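Local coordinates for protein fructose 1-phosphate kinase (Staphylococcus aureus, PDB 2JG5) that probably phosphorylates fructose 1-phosphate to fructose 1,6-bisphosphate at the expense of ATP, as a pfkB-family sugar kinase, at residues A223-N236 with I265-T277. Sequence-based numbering, arbitrary orientation.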
loop_
_atom_site.group_PDB
_atom_site.type_symbol
_atom_site.label_atom_id
_atom_site.label_comp_id
_atom_site.label_asym_id
_atom_site.label_seq_id
_atom_site.Cartn_x
_atom_site.Cartn_y
_atom_site.Cartn_z
ATOM N N ALA A 223 20.969 -7.550 -29.236
ATOM C CA ALA A 223 19.746 -8.219 -29.669
ATOM C C ALA A 223 19.804 -8.546 -31.150
ATOM O O ALA A 223 20.600 -7.977 -31.891
ATOM C CB ALA A 223 18.512 -7.352 -29.364
ATOM N N ILE A 224 18.954 -9.468 -31.575
ATOM C CA ILE A 224 18.833 -9.783 -32.988
ATOM C C ILE A 224 17.388 -9.665 -33.439
ATOM O O ILE A 224 16.478 -10.230 -32.825
ATOM C CB ILE A 224 19.418 -11.173 -33.340
ATOM C CG1 ILE A 224 20.930 -11.186 -33.057
ATOM C CG2 ILE A 224 19.112 -11.532 -34.803
ATOM C CD1 ILE A 224 21.590 -12.505 -33.208
ATOM N N TYR A 225 17.192 -8.909 -34.510
ATOM C CA TYR A 225 15.897 -8.811 -35.151
ATOM C C TYR A 225 15.884 -9.824 -36.289
ATOM O O TYR A 225 16.850 -9.904 -37.050
ATOM C CB TYR A 225 15.674 -7.391 -35.683
ATOM C CG TYR A 225 14.465 -7.273 -36.583
ATOM C CD1 TYR A 225 13.217 -6.904 -36.068
ATOM C CD2 TYR A 225 14.562 -7.555 -37.944
ATOM C CE1 TYR A 225 12.111 -6.804 -36.894
ATOM C CE2 TYR A 225 13.463 -7.467 -38.775
ATOM C CZ TYR A 225 12.246 -7.088 -38.247
ATOM O OH TYR A 225 11.167 -7.000 -39.086
ATOM N N ILE A 226 14.805 -10.600 -36.392
ATOM C CA ILE A 226 14.656 -11.565 -37.488
ATOM C C ILE A 226 13.340 -11.372 -38.256
ATOM O O ILE A 226 12.261 -11.335 -37.658
ATOM C CB ILE A 226 14.760 -13.057 -37.022
ATOM C CG1 ILE A 226 16.008 -13.311 -36.176
ATOM C CG2 ILE A 226 14.742 -14.000 -38.225
ATOM C CD1 ILE A 226 15.799 -13.132 -34.681
ATOM N N ASP A 227 13.471 -11.288 -39.582
ATOM C CA ASP A 227 12.389 -11.090 -40.552
ATOM C C ASP A 227 12.329 -12.306 -41.454
ATOM O O ASP A 227 13.196 -13.179 -41.370
ATOM C CB ASP A 227 12.800 -9.929 -41.460
ATOM C CG ASP A 227 11.732 -8.915 -41.635
ATOM O OD1 ASP A 227 10.702 -9.006 -40.932
ATOM O OD2 ASP A 227 11.945 -8.012 -42.466
ATOM N N LYS A 228 11.354 -12.339 -42.364
ATOM C CA LYS A 228 11.357 -13.320 -43.463
ATOM C C LYS A 228 12.452 -12.969 -44.476
ATOM O O LYS A 228 12.998 -13.847 -45.149
ATOM C CB LYS A 228 9.988 -13.380 -44.164
ATOM C CG LYS A 228 9.777 -14.580 -45.105
ATOM C CD LYS A 228 8.539 -14.378 -46.012
ATOM C CE LYS A 228 8.576 -15.249 -47.286
ATOM N NZ LYS A 228 7.824 -16.545 -47.192
ATOM N N GLU A 229 12.781 -11.683 -44.564
ATOM C CA GLU A 229 13.686 -11.191 -45.599
ATOM C C GLU A 229 15.063 -10.714 -45.099
ATOM O O GLU A 229 15.990 -10.584 -45.897
ATOM C CB GLU A 229 12.989 -10.114 -46.457
ATOM C CG GLU A 229 12.415 -8.922 -45.676
ATOM C CD GLU A 229 11.415 -8.069 -46.479
ATOM O OE1 GLU A 229 11.520 -8.004 -47.732
ATOM O OE2 GLU A 229 10.522 -7.458 -45.837
ATOM N N ILE A 230 15.200 -10.479 -43.794
ATOM C CA ILE A 230 16.443 -9.962 -43.213
ATOM C C ILE A 230 16.617 -10.355 -41.732
ATOM O O ILE A 230 15.647 -10.609 -41.032
ATOM C CB ILE A 230 16.521 -8.407 -43.365
ATOM C CG1 ILE A 230 17.968 -7.908 -43.286
ATOM C CG2 ILE A 230 15.619 -7.702 -42.340
ATOM C CD1 ILE A 230 18.161 -6.446 -43.677
ATOM N N SER A 231 17.862 -10.416 -41.268
ATOM C CA SER A 231 18.135 -10.417 -39.834
ATOM C C SER A 231 19.152 -9.340 -39.478
ATOM O O SER A 231 20.075 -9.080 -40.234
ATOM C CB SER A 231 18.575 -11.793 -39.335
ATOM O OG SER A 231 19.745 -12.217 -39.992
ATOM N N ILE A 232 18.972 -8.699 -38.333
ATOM C CA ILE A 232 19.817 -7.567 -37.958
ATOM C C ILE A 232 20.458 -7.786 -36.591
ATOM O O ILE A 232 19.834 -8.329 -35.661
ATOM C CB ILE A 232 19.029 -6.220 -37.980
ATOM C CG1 ILE A 232 18.429 -5.974 -39.368
ATOM C CG2 ILE A 232 19.938 -5.028 -37.590
ATOM C CD1 ILE A 232 17.094 -5.284 -39.344
ATOM N N LYS A 233 21.716 -7.374 -36.480
ATOM C CA LYS A 233 22.420 -7.455 -35.209
ATOM C C LYS A 233 22.599 -6.074 -34.607
ATOM O O LYS A 233 23.179 -5.177 -35.230
ATOM C CB LYS A 233 23.766 -8.168 -35.364
ATOM C CG LYS A 233 24.558 -8.320 -34.068
ATOM C CD LYS A 233 23.846 -9.203 -33.052
ATOM C CE LYS A 233 24.492 -9.127 -31.682
ATOM N NZ LYS A 233 25.753 -9.929 -31.599
ATOM N N ALA A 234 22.077 -5.907 -33.397
ATOM C CA ALA A 234 22.325 -4.703 -32.613
ATOM C C ALA A 234 23.333 -5.013 -31.512
ATOM O O ALA A 234 23.267 -6.068 -30.863
ATOM C CB ALA A 234 21.045 -4.176 -32.024
ATOM N N VAL A 235 24.280 -4.104 -31.322
ATOM C CA VAL A 235 25.263 -4.239 -30.265
ATOM C C VAL A 235 25.258 -2.941 -29.446
ATOM O O VAL A 235 25.530 -1.859 -29.972
ATOM C CB VAL A 235 26.670 -4.553 -30.851
ATOM C CG1 VAL A 235 27.764 -4.161 -29.886
ATOM C CG2 VAL A 235 26.788 -6.032 -31.232
ATOM N N ASN A 236 24.930 -3.050 -28.162
ATOM C CA ASN A 236 24.869 -1.873 -27.303
ATOM C C ASN A 236 26.195 -1.577 -26.599
ATOM O O ASN A 236 27.007 -2.490 -26.404
ATOM C CB ASN A 236 23.700 -1.972 -26.297
ATOM C CG ASN A 236 23.666 -3.291 -25.534
ATOM O OD1 ASN A 236 22.819 -4.141 -25.793
ATOM N ND2 ASN A 236 24.571 -3.457 -24.579
ATOM N N ILE A 265 12.958 -0.310 -40.287
ATOM C CA ILE A 265 13.104 -1.451 -39.391
ATOM C C ILE A 265 14.436 -1.352 -38.619
ATOM O O ILE A 265 14.446 -1.462 -37.385
ATOM C CB ILE A 265 12.927 -2.799 -40.151
ATOM C CG1 ILE A 265 11.457 -3.202 -40.125
ATOM C CG2 ILE A 265 13.741 -3.919 -39.521
ATOM C CD1 ILE A 265 11.023 -4.004 -41.344
ATOM N N GLU A 266 15.523 -1.091 -39.347
ATOM C CA GLU A 266 16.874 -1.013 -38.778
ATOM C C GLU A 266 17.011 0.053 -37.695
ATOM O O GLU A 266 17.546 -0.212 -36.615
ATOM C CB GLU A 266 17.921 -0.741 -39.872
ATOM C CG GLU A 266 18.201 -1.904 -40.809
ATOM C CD GLU A 266 17.255 -1.958 -42.014
ATOM O OE1 GLU A 266 16.325 -1.126 -42.111
ATOM O OE2 GLU A 266 17.452 -2.846 -42.877
ATOM N N LYS A 267 16.550 1.264 -37.991
ATOM C CA LYS A 267 16.669 2.364 -37.046
ATOM C C LYS A 267 15.701 2.221 -35.883
ATOM O O LYS A 267 16.038 2.579 -34.750
ATOM C CB LYS A 267 16.496 3.702 -37.754
ATOM C CG LYS A 267 17.656 4.036 -38.682
ATOM C CD LYS A 267 18.807 4.631 -37.907
ATOM C CE LYS A 267 20.081 4.641 -38.718
ATOM N NZ LYS A 267 20.951 5.735 -38.233
ATOM N N ALA A 268 14.511 1.690 -36.166
ATOM C CA ALA A 268 13.522 1.379 -35.126
ATOM C C ALA A 268 14.113 0.378 -34.146
ATOM O O ALA A 268 13.965 0.524 -32.930
ATOM C CB ALA A 268 12.253 0.838 -35.736
ATOM N N PHE A 269 14.801 -0.625 -34.692
ATOM C CA PHE A 269 15.468 -1.666 -33.904
ATOM C C PHE A 269 16.603 -1.066 -33.078
ATOM O O PHE A 269 16.708 -1.338 -31.877
ATOM C CB PHE A 269 15.962 -2.793 -34.819
ATOM C CG PHE A 269 16.621 -3.948 -34.090
ATOM C CD1 PHE A 269 15.983 -4.589 -33.022
ATOM C CD2 PHE A 269 17.864 -4.422 -34.507
ATOM C CE1 PHE A 269 16.593 -5.666 -32.364
ATOM C CE2 PHE A 269 18.470 -5.508 -33.866
ATOM C CZ PHE A 269 17.839 -6.122 -32.791
ATOM N N GLN A 270 17.434 -0.242 -33.721
ATOM C CA GLN A 270 18.450 0.556 -33.027
ATOM C C GLN A 270 17.867 1.351 -31.846
ATOM O O GLN A 270 18.425 1.326 -30.742
ATOM C CB GLN A 270 19.121 1.522 -34.004
ATOM C CG GLN A 270 20.406 2.119 -33.485
ATOM C CD GLN A 270 20.872 3.305 -34.299
ATOM O OE1 GLN A 270 20.062 4.100 -34.789
ATOM N NE2 GLN A 270 22.174 3.441 -34.436
ATOM N N GLN A 271 16.760 2.055 -32.094
ATOM C CA GLN A 271 16.029 2.782 -31.050
ATOM C C GLN A 271 15.584 1.831 -29.931
ATOM O O GLN A 271 15.710 2.148 -28.751
ATOM C CB GLN A 271 14.818 3.509 -31.654
ATOM C CG GLN A 271 13.886 4.163 -30.646
ATOM C CD GLN A 271 13.265 5.427 -31.180
ATOM O OE1 GLN A 271 13.882 6.491 -31.149
ATOM N NE2 GLN A 271 12.030 5.325 -31.674
ATOM N N ALA A 272 15.093 0.657 -30.328
ATOM C CA ALA A 272 14.646 -0.385 -29.419
ATOM C C ALA A 272 15.748 -0.815 -28.448
ATOM O O ALA A 272 15.529 -0.844 -27.230
ATOM C CB ALA A 272 14.121 -1.567 -30.207
ATOM N N VAL A 273 16.931 -1.117 -28.989
ATOM C CA VAL A 273 18.087 -1.540 -28.186
ATOM C C VAL A 273 18.645 -0.406 -27.310
ATOM O O VAL A 273 19.023 -0.629 -26.151
ATOM C CB VAL A 273 19.184 -2.233 -29.058
ATOM C CG1 VAL A 273 20.418 -2.523 -28.249
ATOM C CG2 VAL A 273 18.645 -3.541 -29.650
ATOM N N ALA A 274 18.681 0.806 -27.859
ATOM C CA ALA A 274 19.072 1.993 -27.084
ATOM C C ALA A 274 18.185 2.160 -25.856
ATOM O O ALA A 274 18.689 2.393 -24.761
ATOM C CB ALA A 274 19.014 3.255 -27.941
ATOM N N CYS A 275 16.872 2.035 -26.048
ATOM C CA CYS A 275 15.908 2.137 -24.948
ATOM C C CYS A 275 16.140 1.144 -23.811
ATOM O O CYS A 275 16.186 1.535 -22.639
ATOM C CB CYS A 275 14.486 1.991 -25.476
ATOM S SG CYS A 275 14.002 3.351 -26.503
ATOM N N GLY A 276 16.282 -0.133 -24.169
ATOM C CA GLY A 276 16.521 -1.197 -23.207
ATOM C C GLY A 276 17.855 -1.061 -22.500
ATOM O O GLY A 276 17.983 -1.412 -21.327
ATOM N N THR A 277 18.845 -0.549 -23.223
ATOM C CA THR A 277 20.158 -0.296 -22.655
ATOM C C THR A 277 20.095 0.874 -21.687
ATOM O O THR A 277 20.512 0.748 -20.536
ATOM C CB THR A 277 21.200 -0.026 -23.743
ATOM O OG1 THR A 277 21.191 -1.116 -24.672
ATOM C CG2 THR A 277 22.607 0.109 -23.134
#
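Phe-269 stands end-on against the hairpin and, with 115 Å² buried, contributes more to the interface than any other residue. Its CG lies anti to the backbone N (chi1 -178°), which carries the ring off the helix and in between Tyr-225 and Val-273. Tyr-225 CB sits over the centre of one face, 3.6 Å from the ring centroid, a well-centred CH-pi contact; Val-273 CG2 lies over the rim of the opposite face. The far end of the ring reaches the hairpin backbone, Phe-269 CZ lying 3.3 Å from Tyr-225 N, while CE2 meets the methyl of Ala-234. The Tyr-225 amide already donates to Ile-232 O, one of the bonds pairing the two strands.

The Tyr-225 ring turns its edge to the face of Phe-269, the planes inclined at 54°. Ile-265 then covers a face of the tyrosine: its CG2 is 3.9 Å from the ring centroid and also touches Ile-232 CD1 at 3.6 Å. Toward the other end of the helix, Val-273 CG2 packs tightly on Ala-234 CB (3.4 Å), and Thr-277 OG1 lies beside Asn-236 CB while donating to Val-273 O from above the carbonyl plane.

Apolar packing thus dominates the join. Helix 265-277 runs at 32° to strand 230-235, their axes 8.8 Å apart, while helix 196-208 touches Ile-224 and Ser-231, whose side chains project from the other side of the hairpin. This helix-on-hairpin layering belongs to the C-terminal part of the ribokinase-like alpha/beta fold, where an antiparallel sheet completed by strands 214-217 and 299-303 is sandwiched between helices.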